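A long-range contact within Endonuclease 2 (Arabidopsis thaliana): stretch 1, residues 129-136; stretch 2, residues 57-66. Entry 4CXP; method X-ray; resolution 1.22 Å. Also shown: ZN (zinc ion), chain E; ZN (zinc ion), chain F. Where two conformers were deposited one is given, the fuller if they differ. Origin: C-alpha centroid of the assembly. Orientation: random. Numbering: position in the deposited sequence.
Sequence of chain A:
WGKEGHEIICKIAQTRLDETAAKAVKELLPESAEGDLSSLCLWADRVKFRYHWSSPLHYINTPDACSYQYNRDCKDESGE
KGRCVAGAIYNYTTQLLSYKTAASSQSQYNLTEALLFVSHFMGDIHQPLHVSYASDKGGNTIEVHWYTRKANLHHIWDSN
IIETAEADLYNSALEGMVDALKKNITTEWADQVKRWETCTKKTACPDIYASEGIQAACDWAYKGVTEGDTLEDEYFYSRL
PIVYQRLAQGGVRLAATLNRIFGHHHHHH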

ATOM      1  N   LEU A 129       8.479  -3.512   0.292  1.00  7.90           N
ATOM      2  CA  LEU A 129       9.078  -4.184  -0.857  1.00  8.45           C
ATOM      3  C   LEU A 129       8.446  -3.840  -2.194  1.00  8.94           C
ATOM      4  O   LEU A 129       8.880  -4.344  -3.202  1.00 12.56           O
ATOM      5  CB  LEU A 129       9.189  -5.683  -0.635  1.00  8.74           C
ATOM      6  CG  LEU A 129      10.192  -6.093   0.443  1.00  8.42           C
ATOM      7  CD1 LEU A 129      10.187  -7.590   0.631  1.00  9.30           C
ATOM      8  CD2 LEU A 129      11.593  -5.631   0.125  1.00  9.81           C
ATOM      9  N   HIS A 130       7.474  -2.925  -2.205  1.00  8.04           N
ATOM     10  CA  HIS A 130       7.044  -2.265  -3.437  1.00  8.39           C
ATOM     11  C   HIS A 130       7.885  -1.034  -3.775  1.00  8.91           C
ATOM     12  O   HIS A 130       7.656  -0.441  -4.811  1.00 10.25           O
ATOM     13  CB  HIS A 130       5.556  -1.911  -3.393  1.00  8.34           C
ATOM     14  CG  HIS A 130       4.678  -3.070  -3.727  1.00  8.21           C
ATOM     15  ND1 HIS A 130       3.806  -3.060  -4.782  1.00  8.58           N
ATOM     16  CD2 HIS A 130       4.585  -4.310  -3.188  1.00  8.26           C
ATOM     17  CE1 HIS A 130       3.221  -4.237  -4.881  1.00  8.61           C
ATOM     18  NE2 HIS A 130       3.673  -5.020  -3.922  1.00  8.77           N
ATOM     19  N   VAL A 131       8.843  -0.674  -2.920  1.00  9.32           N
ATOM     20  CA  VAL A 131       9.785   0.423  -3.200  1.00  9.87           C
ATOM     21  C   VAL A 131      11.141  -0.146  -2.794  1.00 10.50           C
ATOM     22  O   VAL A 131      11.647   0.074  -1.669  1.00 12.15           O
ATOM     23  CB  VAL A 131       9.475   1.725  -2.433  1.00 10.86           C
ATOM     24  CG1 VAL A 131      10.435   2.825  -2.864  1.00 11.64           C
ATOM     25  CG2 VAL A 131       8.024   2.130  -2.634  1.00 11.63           C
ATOM     26  N   SER A 132      11.685  -0.995  -3.671  1.00 10.74           N
ATOM     27  CA  SER A 132      12.864  -1.757  -3.322  1.00 10.91           C
ATOM     28  C   SER A 132      13.618  -2.174  -4.562  1.00 11.79           C
ATOM     29  O   SER A 132      13.452  -1.571  -5.646  1.00 12.42           O
ATOM     30  CB  SER A 132      12.485  -2.904  -2.385  1.00 12.48           C
ATOM     31  OG  SER A 132      11.824  -3.935  -3.051  1.00 16.65           O
ATOM     32  N   TYR A 133      14.541  -3.120  -4.390  1.00 12.95           N
ATOM     33  CA  TYR A 133      15.631  -3.215  -5.327  1.00 13.74           C
ATOM     34  C   TYR A 133      15.210  -3.851  -6.630  1.00 13.20           C
ATOM     35  O   TYR A 133      14.683  -4.981  -6.670  1.00 15.35           O
ATOM     36  CB  TYR A 133      16.781  -4.034  -4.775  1.00 15.04           C
ATOM     37  CG  TYR A 133      17.454  -3.540  -3.517  1.00 15.58           C
ATOM     38  CD1 TYR A 133      17.195  -2.270  -2.956  1.00 16.06           C
ATOM     39  CD2 TYR A 133      18.407  -4.330  -2.904  1.00 19.09           C
ATOM     40  CE1 TYR A 133      17.855  -1.856  -1.817  1.00 19.55           C
ATOM     41  CE2 TYR A 133      19.070  -3.904  -1.772  1.00 21.13           C
ATOM     42  CZ  TYR A 133      18.791  -2.670  -1.230  1.00 21.79           C
ATOM     43  OH  TYR A 133      19.461  -2.271  -0.100  1.00 29.40           O
ATOM     44  N   ALA A 134      15.601  -3.203  -7.722  1.00 14.45           N
ATOM     45  CA  ALA A 134      15.466  -3.823  -9.024  1.00 14.81           C
ATOM     46  C   ALA A 134      16.201  -5.172  -9.089  1.00 15.91           C
ATOM     47  O   ALA A 134      15.732  -6.113  -9.733  1.00 16.14           O
ATOM     48  CB  ALA A 134      16.059  -2.912 -10.089  1.00 16.17           C
ATOM     49  N   SER A 135      17.365  -5.260  -8.456  1.00 15.47           N
ATOM     50  CA  SER A 135      18.226  -6.446  -8.600  1.00 16.31           C
ATOM     51  C   SER A 135      17.621  -7.756  -8.072  1.00 16.35           C
ATOM     52  O   SER A 135      18.020  -8.839  -8.498  1.00 19.18           O
ATOM     53  CB  SER A 135      19.557  -6.171  -7.918  1.00 16.98           C
ATOM     54  OG  SER A 135      19.334  -5.950  -6.538  1.00 17.45           O
ATOM     55  N   ASP A 136      16.668  -7.678  -7.142  1.00 14.65           N
ATOM     56  CA  ASP A 136      15.973  -8.888  -6.656  1.00 15.17           C
ATOM     57  C   ASP A 136      14.465  -8.824  -6.877  1.00 13.48           C
ATOM     58  O   ASP A 136      13.685  -9.550  -6.243  1.00 13.49           O
ATOM     59  CB  ASP A 136      16.347  -9.222  -5.199  1.00 15.46           C
ATOM     60  CG  ASP A 136      16.174  -8.055  -4.255  1.00 14.80           C
ATOM     61  OD1 ASP A 136      15.125  -7.395  -4.282  1.00 14.65           O
ATOM     62  OD2 ASP A 136      17.108  -7.786  -3.466  1.00 18.20           O
TER
HETATM   63 ZN    ZN E 931      -0.755  -4.100  -6.630  1.00  9.99          ZN
HETATM   64 ZN    ZN F 932       3.359  -7.123  -3.996  1.00  9.68          ZN
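Stretch 2, residues 57-66: LHYINTPDAC

Stretch 2 lies alongside stretch 1 as a parallel strand partner. It enters through a 3-10 segment at Leu57 and His58, passes Tyr59, and is extended as a strand from Ile60 to Thr62. The rest, Pro63 to Cys66, is loop. Its strand runs in the same sense as strand 131-133 of stretch 1, with 40° between the two directions and a signed crossing angle of -40°. The axes approach to 4.6 Å. The two stretches bury 605 Å² between them, both sides summed.

The register is direct. Val131 pairs with Ile60 (CA to CA 4.7 Å), Ser132 with Asn61 (CA to CA 5.5 Å) and Tyr133 with Thr62 (CA to CA 4.9 Å).

The backbone polar groups are satisfied in alternation, as expected for parallel strands. Ile60 N donates to His130 O at 2.8 Å. Ile60 O then accepts from Ser132 N at 3.2 Å, the longest of these four bonds. Thr62 N donates to Ser132 O at 2.9 Å, and Thr62 O accepts from Ala134 N at 3.0 Å. Thus Ile60 and Thr62 each use both backbone groups across the contact, while Asn61 uses neither N nor O there. CA-H...O contacts supplement the ladder: Val131 CA lies 3.5 Å from Ile60 O, Asn61 CA 3.4 Å from Ser132 O, and Tyr133 CA 3.5 Å from Thr62 O.

Before the strand, His130 ties the contact to the metal site. Its ND1 donates to His58 O at 2.7 Å, nearly straight at 173°, with the oxygen near the ring plane. Its other nitrogen, NE2, binds the chain F zinc at 2.1 Å. Both ring nitrogens are therefore occupied. His58 ND1 binds the chain E zinc at 2.2 Å, so the backbone of one zinc ligand holds the ring of another.

Val131 and Ile60 point to the same face of the sheet, and Val131 CG2 meets Ile60 CD1 at 4.1 Å. Ser132 and Asn61 share the other face. Ser132 OG is satisfied within its own stretch, donating to Leu129 O at 3.0 Å.

The end of the Tyr133 side chain comes nearer to stretch 2 than its CA-to-CB bond suggests. Asp64 CA sits over one face of the ring, 3.7 Å from the centroid of the Tyr133 ring, in a CH-pi contact. At the ring edge, Tyr133 CE1 is 3.1 Å from Ala65 O and Tyr133 CD1 is 3.6 Å from Thr62 OG1. That hydroxyl donates to Pro63 O at 2.9 Å. Pro63 O also accepts from Ala65 N at 2.8 Å.

At the exposed end, Ser135 OG donates to Asp64 OD1 at 2.6 Å. Water 1 also bridges the two stretches here. Its oxygen donates to Asp64 OD1 at 2.6 Å and to Thr62 O at 2.9 Å, and accepts from Ser135 N at 3.0 Å. Asp64 OD1 thus takes two hydrogen bonds, and Thr62 O takes a second one beside that from Ala134 N.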

ATOM      1  N   LEU A  57       2.975   0.213 -12.651  1.00  9.96           N
ATOM      2  CA  LEU A  57       2.441   1.245 -11.784  1.00  9.55           C
ATOM      3  C   LEU A  57       2.237   0.786 -10.353  1.00  9.27           C
ATOM      4  O   LEU A  57       1.868   1.599  -9.511  1.00  9.97           O
ATOM      5  CB  LEU A  57       1.114   1.773 -12.354  1.00  9.95           C
ATOM      6  CG  LEU A  57       1.181   2.325 -13.781  1.00 10.70           C
ATOM      7  CD1 LEU A  57      -0.183   2.876 -14.166  1.00 11.38           C
ATOM      8  CD2 LEU A  57       2.268   3.375 -13.983  1.00 11.65           C
ATOM      9  N   HIS A  58       2.474  -0.496 -10.057  1.00  9.04           N
ATOM     10  CA  HIS A  58       2.280  -1.003  -8.698  1.00  8.72           C
ATOM     11  C   HIS A  58       3.503  -0.834  -7.813  1.00  8.23           C
ATOM     12  O   HIS A  58       3.403  -1.046  -6.603  1.00  8.73           O
ATOM     13  CB  HIS A  58       1.883  -2.480  -8.721  1.00  8.69           C
ATOM     14  CG  HIS A  58       0.539  -2.712  -9.327  1.00  8.56           C
ATOM     15  ND1 HIS A  58      -0.529  -3.187  -8.610  1.00  8.42           N
ATOM     16  CD2 HIS A  58       0.093  -2.468 -10.583  1.00  9.19           C
ATOM     17  CE1 HIS A  58      -1.581  -3.232  -9.414  1.00  8.52           C
ATOM     18  NE2 HIS A  58      -1.232  -2.801 -10.616  1.00  9.31           N
ATOM     19  N   TYR A  59       4.662  -0.469  -8.366  1.00  8.52           N
ATOM     20  CA  TYR A  59       5.889  -0.495  -7.589  1.00  8.70           C
ATOM     21  C   TYR A  59       6.864   0.560  -8.084  1.00  9.34           C
ATOM     22  O   TYR A  59       6.606   1.279  -9.061  1.00  9.62           O
ATOM     23  CB  TYR A  59       6.499  -1.924  -7.613  1.00  9.72           C
ATOM     24  CG  TYR A  59       6.787  -2.393  -9.018  1.00 10.55           C
ATOM     25  CD1 TYR A  59       7.958  -2.018  -9.687  1.00 12.16           C
ATOM     26  CD2 TYR A  59       5.876  -3.178  -9.706  1.00 11.45           C
ATOM     27  CE1 TYR A  59       8.193  -2.430 -10.988  1.00 13.57           C
ATOM     28  CE2 TYR A  59       6.112  -3.576 -11.003  1.00 13.23           C
ATOM     29  CZ  TYR A  59       7.272  -3.205 -11.643  1.00 13.87           C
ATOM     30  OH  TYR A  59       7.488  -3.605 -12.942  1.00 17.40           O
ATOM     31  N   ILE A  60       8.000   0.639  -7.382  1.00  9.47           N
ATOM     32  CA  ILE A  60       9.166   1.437  -7.754  1.00  9.94           C
ATOM     33  C   ILE A  60      10.375   0.527  -7.612  1.00 10.03           C
ATOM     34  O   ILE A  60      10.553  -0.100  -6.571  1.00 11.06           O
ATOM     35  CB  ILE A  60       9.360   2.660  -6.845  1.00 10.73           C
ATOM     36  CG1 ILE A  60       8.199   3.625  -6.995  1.00 12.99           C
ATOM     37  CG2 ILE A  60      10.659   3.354  -7.163  1.00 15.81           C
ATOM     38  CD1 ILE A  60       8.056   4.640  -5.894  1.00 11.30           C
ATOM     39  N   ASN A  61      11.214   0.495  -8.647  1.00 11.15           N
ATOM     40  CA  ASN A  61      12.514  -0.163  -8.608  1.00 12.19           C
ATOM     41  C   ASN A  61      13.600   0.848  -8.282  1.00 12.41           C
ATOM     42  O   ASN A  61      13.708   1.874  -8.949  1.00 14.79           O
ATOM     43  CB  ASN A  61      12.850  -0.756  -9.978  1.00 14.88           C
ATOM     44  CG  ASN A  61      12.112  -2.031 -10.276  1.00 16.50           C
ATOM     45  OD1 ASN A  61      11.843  -2.827  -9.387  1.00 18.92           O
ATOM     46  ND2 ASN A  61      11.802  -2.246 -11.546  1.00 21.27           N
ATOM     47  N   THR A  62      14.428   0.547  -7.292  1.00 13.74           N
ATOM     48  CA  THR A  62      15.525   1.415  -6.885  1.00 15.43           C
ATOM     49  C   THR A  62      16.863   0.690  -7.055  1.00 14.30           C
ATOM     50  O   THR A  62      16.929  -0.541  -7.167  1.00 14.77           O
ATOM     51  CB  THR A  62      15.447   1.775  -5.392  1.00 17.89           C
ATOM     52  OG1 THR A  62      15.686   0.603  -4.596  1.00 18.65           O
ATOM     53  CG2 THR A  62      14.128   2.369  -5.036  1.00 19.14           C
ATOM     54  N   PRO A  63      17.961   1.454  -7.014  1.00 15.72           N
ATOM     55  CA  PRO A  63      19.301   0.858  -6.893  1.00 15.99           C
ATOM     56  C   PRO A  63      19.443   0.102  -5.563  1.00 14.29           C
ATOM     57  O   PRO A  63      18.592   0.233  -4.686  1.00 15.72           O
ATOM     58  CB  PRO A  63      20.238   2.066  -6.965  1.00 19.47           C
ATOM     59  CG  PRO A  63      19.420   3.162  -7.592  1.00 21.83           C
ATOM     60  CD  PRO A  63      18.018   2.921  -7.119  1.00 18.11           C
ATOM     61  N   ASP A  64      20.543  -0.625  -5.400  1.00 16.93           N
ATOM     62  CA  ASP A  64      20.832  -1.323  -4.142  1.00 18.04           C
ATOM     63  C   ASP A  64      21.332  -0.313  -3.108  1.00 17.89           C
ATOM     64  O   ASP A  64      22.548  -0.164  -2.882  1.00 22.78           O
ATOM     65  CB  ASP A  64      21.923  -2.391  -4.320  1.00 19.30           C
ATOM     66  CG  ASP A  64      21.467  -3.635  -5.068  1.00 20.64           C
ATOM     67  OD1 ASP A  64      20.381  -3.675  -5.689  1.00 17.71           O
ATOM     68  OD2 ASP A  64      22.257  -4.608  -5.039  1.00 27.12           O
ATOM     69  N   ALA A  65      20.397   0.429  -2.524  1.00 16.63           N
ATOM     70  CA  ALA A  65      20.702   1.407  -1.499  1.00 15.75           C
ATOM     71  C   ALA A  65      19.402   1.721  -0.772  1.00 15.39           C
ATOM     72  O   ALA A  65      18.383   1.115  -1.030  1.00 23.60           O
ATOM     73  CB  ALA A  65      21.361   2.652  -2.089  1.00 17.28           C
ATOM     74  N   CYS A  66      19.417   2.684   0.115  1.00 13.49           N
ATOM     75  CA  CYS A  66      18.255   2.981   0.948  0.70 12.84           C
ATOM     76  C   CYS A  66      17.565   4.282   0.573  1.00 13.54           C
ATOM     77  O   CYS A  66      16.772   4.828   1.355  1.00 15.91           O
ATOM     78  CB  CYS A  66      18.658   2.973   2.413  0.70 14.22           C
ATOM     79  SG  CYS A  66      19.399   1.395   2.915  0.70 17.27           S
TER
HETATM   80  O   HOH W   1      18.759  -2.718  -7.516  1.00 16.98           O
HETATM   81  O   HOH W   2       3.513  -7.827  -5.956  1.00 14.05           O